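Local coordinates for protein Non-reducing end beta-L-arabinofuranosidase (Bacteroides thetaiotaomicron, PDB 5MQO) that probably hydrolyses glycosidic bonds as a GH127 enzyme, apparently an aceric acidase in the breakdown of complex plant pectin by gut bacteria, at residues L323-W327 with F391-M395; M611-N615 with V672-I677; F58-L63 with L463-C467. All coordinates share one frame. Residue numbers count along the deposited sequence, not the author numbering.

Contact 1 (L323-W327 with F391-M395)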
loop_
_atom_site.group_PDB
_atom_site.type_symbol
_atom_site.label_atom_id
_atom_site.label_comp_id
_atom_site.label_asym_id
_atom_site.label_seq_id
_atom_site.Cartn_x
_atom_site.Cartn_y
_atom_site.Cartn_z
ATOM N N LEU A 323 7.584 -14.116 -10.523
ATOM C CA LEU A 323 7.173 -12.857 -9.881
ATOM C C LEU A 323 7.124 -11.723 -10.870
ATOM O O LEU A 323 6.220 -10.890 -10.773
ATOM C CB LEU A 323 8.056 -12.492 -8.692
ATOM C CG LEU A 323 7.934 -13.391 -7.449
ATOM C CD1 LEU A 323 9.023 -13.031 -6.430
ATOM C CD2 LEU A 323 6.544 -13.330 -6.823
ATOM N N THR A 324 8.037 -11.700 -11.852
ATOM C CA THR A 324 8.013 -10.622 -12.882
ATOM C C THR A 324 6.896 -10.739 -13.930
ATOM O O THR A 324 6.401 -9.733 -14.323
ATOM C CB THR A 324 9.392 -10.343 -13.546
ATOM O OG1 THR A 324 9.922 -11.526 -14.125
ATOM C CG2 THR A 324 10.368 -9.910 -12.538
ATOM N N SER A 325 6.446 -11.906 -14.354
ATOM C CA SER A 325 5.248 -11.908 -15.229
ATOM C C SER A 325 3.945 -11.700 -14.448
ATOM O O SER A 325 2.981 -11.187 -15.000
ATOM C CB SER A 325 5.154 -13.103 -16.219
ATOM O OG SER A 325 5.497 -14.291 -15.571
ATOM N N ILE A 326 3.919 -12.094 -13.178
ATOM C CA ILE A 326 2.751 -11.847 -12.320
ATOM C C ILE A 326 2.647 -10.330 -12.046
ATOM O O ILE A 326 1.554 -9.756 -12.105
ATOM C CB ILE A 326 2.818 -12.663 -10.994
ATOM C CG1 ILE A 326 2.748 -14.139 -11.300
ATOM C CG2 ILE A 326 1.646 -12.348 -10.063
ATOM C CD1 ILE A 326 2.955 -15.028 -10.091
ATOM N N TRP A 327 3.775 -9.693 -11.738
ATOM C CA TRP A 327 3.768 -8.262 -11.455
ATOM C C TRP A 327 3.270 -7.589 -12.712
ATOM O O TRP A 327 2.330 -6.819 -12.676
ATOM C CB TRP A 327 5.160 -7.741 -11.056
ATOM C CG TRP A 327 5.211 -6.260 -10.893
ATOM C CD1 TRP A 327 4.905 -5.550 -9.778
ATOM C CD2 TRP A 327 5.591 -5.308 -11.887
ATOM N NE1 TRP A 327 5.053 -4.195 -10.017
ATOM C CE2 TRP A 327 5.474 -4.025 -11.311
ATOM C CE3 TRP A 327 6.015 -5.410 -13.222
ATOM C CZ2 TRP A 327 5.782 -2.840 -12.034
ATOM C CZ3 TRP A 327 6.316 -4.226 -13.942
ATOM C CH2 TRP A 327 6.194 -2.966 -13.341
ATOM N N PHE A 391 4.029 -6.164 -1.748
ATOM C CA PHE A 391 4.659 -6.888 -2.872
ATOM C C PHE A 391 5.664 -5.955 -3.560
ATOM O O PHE A 391 6.844 -6.288 -3.702
ATOM C CB PHE A 391 3.599 -7.421 -3.858
ATOM C CG PHE A 391 4.151 -8.116 -5.104
ATOM C CD1 PHE A 391 5.301 -8.917 -5.072
ATOM C CD2 PHE A 391 3.469 -8.017 -6.314
ATOM C CE1 PHE A 391 5.778 -9.563 -6.218
ATOM C CE2 PHE A 391 3.948 -8.665 -7.468
ATOM C CZ PHE A 391 5.117 -9.428 -7.416
ATOM N N ASN A 392 5.221 -4.755 -3.907
ATOM C CA ASN A 392 6.081 -3.876 -4.679
ATOM C C ASN A 392 7.296 -3.391 -3.882
ATOM O O ASN A 392 8.357 -3.099 -4.444
ATOM C CB ASN A 392 5.293 -2.697 -5.237
ATOM C CG ASN A 392 4.606 -3.041 -6.519
ATOM O OD1 ASN A 392 5.128 -2.811 -7.602
ATOM N ND2 ASN A 392 3.437 -3.634 -6.405
ATOM N N TRP A 393 7.124 -3.297 -2.572
ATOM C CA TRP A 393 8.200 -2.877 -1.729
ATOM C C TRP A 393 9.296 -3.937 -1.708
ATOM O O TRP A 393 10.442 -3.588 -1.809
ATOM C CB TRP A 393 7.714 -2.547 -0.335
ATOM C CG TRP A 393 8.819 -2.041 0.513
ATOM C CD1 TRP A 393 9.533 -2.753 1.436
ATOM C CD2 TRP A 393 9.385 -0.732 0.488
ATOM N NE1 TRP A 393 10.490 -1.956 2.004
ATOM C CE2 TRP A 393 10.414 -0.705 1.443
ATOM C CE3 TRP A 393 9.111 0.430 -0.240
ATOM C CZ2 TRP A 393 11.171 0.424 1.686
ATOM C CZ3 TRP A 393 9.864 1.573 0.014
ATOM C CH2 TRP A 393 10.889 1.549 0.961
ATOM N N ARG A 394 8.936 -5.214 -1.603
ATOM C CA ARG A 394 9.911 -6.306 -1.652
ATOM C C ARG A 394 10.604 -6.354 -3.012
ATOM O O ARG A 394 11.837 -6.491 -3.097
ATOM C CB ARG A 394 9.252 -7.640 -1.385
ATOM C CG ARG A 394 9.192 -8.053 0.074
ATOM C CD ARG A 394 8.279 -7.175 0.872
ATOM N NE ARG A 394 8.097 -7.668 2.221
ATOM C CZ ARG A 394 7.618 -6.933 3.218
ATOM N NH1 ARG A 394 7.231 -5.669 3.038
ATOM N NH2 ARG A 394 7.508 -7.482 4.417
ATOM N N MET A 395 9.823 -6.192 -4.073
ATOM C CA MET A 395 10.405 -6.151 -5.419
ATOM C C MET A 395 11.405 -4.986 -5.593
ATOM O O MET A 395 12.462 -5.158 -6.206
ATOM C CB MET A 395 9.314 -6.114 -6.484
ATOM C CG MET A 395 8.436 -7.363 -6.487
ATOM S SD MET A 395 9.228 -8.888 -7.022
ATOM C CE MET A 395 9.460 -8.528 -8.755
#
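Two helices of the (α/α)6 barrel expected of a GH127 catalytic domain meet at a wide spacing: their local axes approach to 12.2 Å and their N-to-C directions lie at 136°, so large side chains must fill the gap. Phe391 is the main bump. Its ring enters the hollow between Leu323 and Trp327, one helical turn apart, with Phe391 CE1 3.9 Å from Leu323 CD2, Phe391 CZ 3.8 Å from Leu323 O, and Phe391 CE2 3.9 Å from Trp327 CB. The indole turns an edge to the Phe391 face in an offset edge-to-face pair (Trp327 five-membered ring to Phe391 ring, centroids 5.9 Å, planes 66°). One turn beyond Phe391, Met395 fits against Leu323 and Thr324, its SD 4.1 Å from Leu323 CB and its CE 4.1 Å from Thr324 CG2. Helix 402-416 flanks the interface, where Tyr404 packs edge-to-face on Trp327. The polar contact involves Asn392: its ND2 bonds Asn388 O, while its OD1 accepts a hydrogen bond from Trp327 NE1 at 2.8 Å and 147°.

Contact 2 (M611-N615 with V672-I677)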
loop_
_atom_site.group_PDB
_atom_site.type_symbol
_atom_site.label_atom_id
_atom_site.label_comp_id
_atom_site.label_asym_id
_atom_site.label_seq_id
_atom_site.Cartn_x
_atom_site.Cartn_y
_atom_site.Cartn_z
ATOM N N MET A 611 -21.592 16.717 -4.521
ATOM C CA MET A 611 -21.610 18.018 -3.830
ATOM C C MET A 611 -20.617 19.088 -4.356
ATOM O O MET A 611 -20.711 20.220 -3.920
ATOM C CB MET A 611 -21.483 17.840 -2.296
ATOM C CG MET A 611 -20.156 17.331 -1.728
ATOM S SD MET A 611 -19.920 15.528 -1.785
ATOM C CE MET A 611 -21.171 14.867 -0.671
ATOM N N ASP A 612 -19.675 18.745 -5.246
ATOM C CA ASP A 612 -18.759 19.719 -5.881
ATOM C C ASP A 612 -19.196 20.086 -7.305
ATOM O O ASP A 612 -18.389 20.571 -8.079
ATOM C CB ASP A 612 -17.317 19.175 -6.003
ATOM C CG ASP A 612 -16.620 18.934 -4.667
ATOM O OD1 ASP A 612 -16.749 19.781 -3.758
ATOM O OD2 ASP A 612 -15.895 17.891 -4.567
ATOM N N ILE A 613 -20.440 19.827 -7.676
ATOM C CA ILE A 613 -20.953 20.217 -8.998
ATOM C C ILE A 613 -21.853 21.408 -8.748
ATOM O O ILE A 613 -22.806 21.303 -7.971
ATOM C CB ILE A 613 -21.795 19.083 -9.653
ATOM C CG1 ILE A 613 -20.953 17.787 -9.747
ATOM C CG2 ILE A 613 -22.354 19.523 -11.021
ATOM C CD1 ILE A 613 -21.741 16.549 -10.114
ATOM N N ALA A 614 -21.585 22.534 -9.397
ATOM C CA ALA A 614 -22.451 23.700 -9.212
ATOM C C ALA A 614 -23.888 23.385 -9.668
ATOM O O ALA A 614 -24.083 22.654 -10.637
ATOM C CB ALA A 614 -21.894 24.918 -9.950
ATOM N N ASN A 615 -24.872 23.928 -8.946
ATOM C CA ASN A 615 -26.327 23.859 -9.301
ATOM C C ASN A 615 -26.918 22.455 -9.205
ATOM O O ASN A 615 -27.863 22.139 -9.933
ATOM C CB ASN A 615 -26.647 24.437 -10.706
ATOM C CG ASN A 615 -25.980 25.778 -10.970
ATOM O OD1 ASN A 615 -25.742 26.583 -10.048
ATOM N ND2 ASN A 615 -25.665 26.028 -12.244
ATOM N N VAL A 672 -20.499 23.820 -17.053
ATOM C CA VAL A 672 -20.753 23.885 -15.614
ATOM C C VAL A 672 -19.446 23.825 -14.811
ATOM O O VAL A 672 -18.482 23.170 -15.211
ATOM C CB VAL A 672 -21.783 22.811 -15.132
ATOM C CG1 VAL A 672 -21.183 21.394 -15.146
ATOM C CG2 VAL A 672 -22.338 23.170 -13.751
ATOM N N ASP A 673 -19.438 24.562 -13.704
ATOM C CA ASP A 673 -18.297 24.629 -12.806
ATOM C C ASP A 673 -18.308 23.314 -12.020
ATOM O O ASP A 673 -19.356 22.914 -11.464
ATOM C CB ASP A 673 -18.364 25.851 -11.835
ATOM C CG ASP A 673 -18.202 27.238 -12.543
ATOM O OD1 ASP A 673 -18.110 27.306 -13.786
ATOM O OD2 ASP A 673 -18.187 28.279 -11.836
ATOM N N ILE A 674 -17.152 22.640 -12.017
ATOM C CA ILE A 674 -16.909 21.468 -11.181
ATOM C C ILE A 674 -15.671 21.720 -10.349
ATOM O O ILE A 674 -14.838 22.572 -10.661
ATOM C CB ILE A 674 -16.722 20.170 -12.001
ATOM C CG1 ILE A 674 -15.497 20.240 -12.933
ATOM C CG2 ILE A 674 -17.964 19.876 -12.833
ATOM C CD1 ILE A 674 -15.056 18.883 -13.435
ATOM N N ARG A 675 -15.557 20.945 -9.289
ATOM C CA ARG A 675 -14.349 20.889 -8.509
ATOM C C ARG A 675 -13.992 19.414 -8.271
ATOM O O ARG A 675 -14.840 18.623 -7.828
ATOM C CB ARG A 675 -14.587 21.658 -7.227
ATOM C CG ARG A 675 -13.593 21.366 -6.147
ATOM C CD ARG A 675 -13.612 22.411 -5.064
ATOM N NE ARG A 675 -14.845 22.439 -4.284
ATOM C CZ ARG A 675 -14.937 22.959 -3.060
ATOM N NH1 ARG A 675 -13.867 23.474 -2.439
ATOM N NH2 ARG A 675 -16.109 22.952 -2.435
ATOM N N LEU A 676 -12.753 19.043 -8.598
ATOM C CA LEU A 676 -12.229 17.694 -8.311
ATOM C C LEU A 676 -11.472 17.684 -6.994
ATOM O O LEU A 676 -10.783 18.650 -6.678
ATOM C CB LEU A 676 -11.320 17.230 -9.439
ATOM C CG LEU A 676 -11.967 17.249 -10.833
ATOM C CD1 LEU A 676 -11.052 16.639 -11.895
ATOM C CD2 LEU A 676 -13.291 16.507 -10.831
ATOM N N ILE A 677 -11.625 16.614 -6.213
ATOM C CA ILE A 677 -10.822 16.419 -4.988
ATOM C C ILE A 677 -10.081 15.093 -5.075
ATOM O O ILE A 677 -10.419 14.247 -5.916
ATOM C CB ILE A 677 -11.660 16.458 -3.676
ATOM C CG1 ILE A 677 -12.628 15.273 -3.582
ATOM C CG2 ILE A 677 -12.415 17.774 -3.542
ATOM C CD1 ILE A 677 -13.087 14.994 -2.167
#
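Asp612 has by far the most surface covered in this contact, about 105 Å², and it works through both backbone and side chain. Asp612 O accepts a hydrogen bond from Arg675 N (3.1 Å, N-H...O angle 140°) and lies 3.6 Å from Ile674 CA in a CA-H...O contact. With Ala614 N to Asp673 O (3.1 Å, 170°), this frames Ile613 and Ile674 as a non-hydrogen-bonded antiparallel pair, CA atoms 4.8 Å apart. The bridge stays single: the loop following strand 604-609 touches strand 670-678 briefly within the C-terminal β domain. Arg675, with 50 Å² covered, brings NE to 3.3 Å from Asp612 OD1, a salt bridge whose hydrogen bond is weak at 121°; that oxygen has a second ionic partner in Arg685. At the far end Val672 CG2 packs 4.2 Å from Ala614 CB and 3.6 Å from Ala614 O. The directional hold thus rests on two main-chain bonds, while the carboxylate, shared with Arg685, adds one ionic tie across the contact, through Arg675, as its looser part.

Contact 3 (F58-L63 with L463-C467)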
loop_
_atom_site.group_PDB
_atom_site.type_symbol
_atom_site.label_atom_id
_atom_site.label_comp_id
_atom_site.label_asym_id
_atom_site.label_seq_id
_atom_site.Cartn_x
_atom_site.Cartn_y
_atom_site.Cartn_z
ATOM N N PHE A 58 -3.458 9.575 13.145
ATOM C CA PHE A 58 -3.387 8.124 13.386
ATOM C C PHE A 58 -2.876 7.808 14.791
ATOM O O PHE A 58 -3.439 6.934 15.461
ATOM C CB PHE A 58 -2.539 7.350 12.351
ATOM C CG PHE A 58 -2.859 7.655 10.910
ATOM C CD1 PHE A 58 -4.171 7.904 10.479
ATOM C CD2 PHE A 58 -1.831 7.700 9.965
ATOM C CE1 PHE A 58 -4.447 8.199 9.149
ATOM C CE2 PHE A 58 -2.111 7.997 8.641
ATOM C CZ PHE A 58 -3.418 8.250 8.234
ATOM N N SER A 59 -1.827 8.513 15.225
ATOM C CA SER A 59 -1.181 8.266 16.534
ATOM C C SER A 59 -1.995 8.874 17.681
ATOM O O SER A 59 -2.194 8.266 18.729
ATOM C CB SER A 59 0.250 8.840 16.562
ATOM O OG SER A 59 0.247 10.234 16.854
ATOM N N GLY A 60 -2.464 10.086 17.461
ATOM C CA GLY A 60 -3.182 10.795 18.469
ATOM C C GLY A 60 -4.682 10.660 18.417
ATOM O O GLY A 60 -5.376 11.485 19.014
ATOM N N THR A 61 -5.220 9.640 17.750
ATOM C CA THR A 61 -6.695 9.446 17.752
ATOM C C THR A 61 -7.127 8.050 17.378
ATOM O O THR A 61 -7.887 7.405 18.115
ATOM C CB THR A 61 -7.414 10.414 16.792
ATOM O OG1 THR A 61 -7.023 11.759 17.088
ATOM C CG2 THR A 61 -8.939 10.284 16.894
ATOM N N SER A 62 -6.663 7.612 16.209
ATOM C CA SER A 62 -7.083 6.348 15.625
ATOM C C SER A 62 -6.757 5.170 16.545
ATOM O O SER A 62 -7.640 4.371 16.820
ATOM C CB SER A 62 -6.449 6.167 14.256
ATOM O OG SER A 62 -6.686 7.284 13.432
ATOM N N LEU A 63 -5.518 5.087 17.035
ATOM C CA LEU A 63 -5.124 4.017 17.959
ATOM C C LEU A 63 -5.998 3.948 19.233
ATOM O O LEU A 63 -6.417 2.855 19.605
ATOM C CB LEU A 63 -3.649 4.144 18.367
ATOM C CG LEU A 63 -2.597 3.963 17.275
ATOM C CD1 LEU A 63 -1.259 4.504 17.740
ATOM C CD2 LEU A 63 -2.446 2.501 16.869
ATOM N N LEU A 463 -4.733 0.559 9.673
ATOM C CA LEU A 463 -4.176 1.521 10.623
ATOM C C LEU A 463 -2.687 1.265 10.924
ATOM O O LEU A 463 -1.877 2.181 10.883
ATOM C CB LEU A 463 -4.999 1.549 11.925
ATOM C CG LEU A 463 -4.546 2.546 13.020
ATOM C CD1 LEU A 463 -4.394 3.967 12.501
ATOM C CD2 LEU A 463 -5.484 2.535 14.226
ATOM N N ARG A 464 -2.309 0.037 11.198
ATOM C CA ARG A 464 -0.895 -0.226 11.415
ATOM C C ARG A 464 -0.055 0.077 10.175
ATOM O O ARG A 464 1.086 0.509 10.296
ATOM C CB ARG A 464 -0.654 -1.653 11.913
ATOM C CG ARG A 464 -0.743 -2.728 10.861
ATOM C CD ARG A 464 0.596 -3.050 10.190
ATOM N NE ARG A 464 1.001 -4.410 10.506
ATOM C CZ ARG A 464 0.405 -5.516 10.045
ATOM N NH1 ARG A 464 -0.621 -5.457 9.209
ATOM N NH2 ARG A 464 0.847 -6.708 10.430
ATOM N N THR A 465 -0.615 -0.137 8.989
ATOM C CA THR A 465 0.142 0.135 7.774
ATOM C C THR A 465 0.346 1.640 7.666
ATOM O O THR A 465 1.487 2.112 7.551
ATOM C CB THR A 465 -0.532 -0.439 6.523
ATOM O OG1 THR A 465 -0.333 -1.856 6.491
ATOM C CG2 THR A 465 0.077 0.140 5.274
ATOM N N LEU A 466 -0.747 2.386 7.760
ATOM C CA LEU A 466 -0.661 3.842 7.728
ATOM C C LEU A 466 0.218 4.392 8.850
ATOM O O LEU A 466 0.967 5.316 8.599
ATOM C CB LEU A 466 -2.037 4.505 7.736
ATOM C CG LEU A 466 -2.895 4.210 6.503
ATOM C CD1 LEU A 466 -4.363 4.445 6.800
ATOM C CD2 LEU A 466 -2.455 5.049 5.329
ATOM N N CYS A 467 0.165 3.807 10.053
ATOM C CA CYS A 467 1.088 4.181 11.155
ATOM C C CYS A 467 2.583 3.928 10.854
ATOM O O CYS A 467 3.436 4.354 11.623
ATOM C CB CYS A 467 0.732 3.452 12.463
ATOM S SG CYS A 467 -0.744 4.045 13.318
#
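Helices 50-69 and 458-466, the first and last of this chain's helices, pack together here although the segments are 400 positions apart, an arrangement consistent with the ends of an (α/α)6 barrel meeting as its ring closes. Leu463 comes first and buries the most on its side. Leu463 CD1 lies 3.5 Å from Ser62 CB and 3.9 Å from Phe58 CB, and Leu463 CD2 is 4.0 Å from Leu63 CD2, so it wedges among three residues of the opposing helix. That helix is widened at this point: Leu63 N bonds Phe58 O at 3.2 Å, an i to i+5 pi-type turn. Arg464 points away and forms a salt bridge with Glu108 of helix 102-117, and Thr465 faces off the interface too, its OG1 bonding Asn461 O. Leu466 turns back to the contact: its CB sits over the Phe58 ring, 4.0 Å from the centroid and 28° off the normal, a CH-pi contact with a nearest approach of 3.6 Å to CE2. Cys467 closes the run, with SG 3.9 Å from Phe58 CB and 4.2 Å from Leu63 CD2; Val113 of helix 102-117 touches both Leu63 and Cys467. No hydrogen bond joins the segments, and Ser62 OG is bonded to Gly424 O instead. Cohesion therefore comes from buried apolar surface and ring-face contact, which depend on close shape match more than on directional bonds.

Along the chain, residues 58-63 come first, both segments of contact 1 follow, 463-467 completes contact 3, and contact 2 forms afterwards. Contacts 1 and 3 belong to the same catalytic helical domain, on opposite sides of the chain's centre, with centres 27 Å and nearest atoms about 9 Å apart. Helix 402-416 reaches both: Leu407 touches Trp327, and Val416 touches Leu466. Contact 2 lies in the C-terminal β domain, its centre 38 Å from that of contact 1 and 32 Å from that of contact 3. Contact 3 alone spans most of the helical domain, 400 residues; contacts 1 and 2 close spans of 64 and 57.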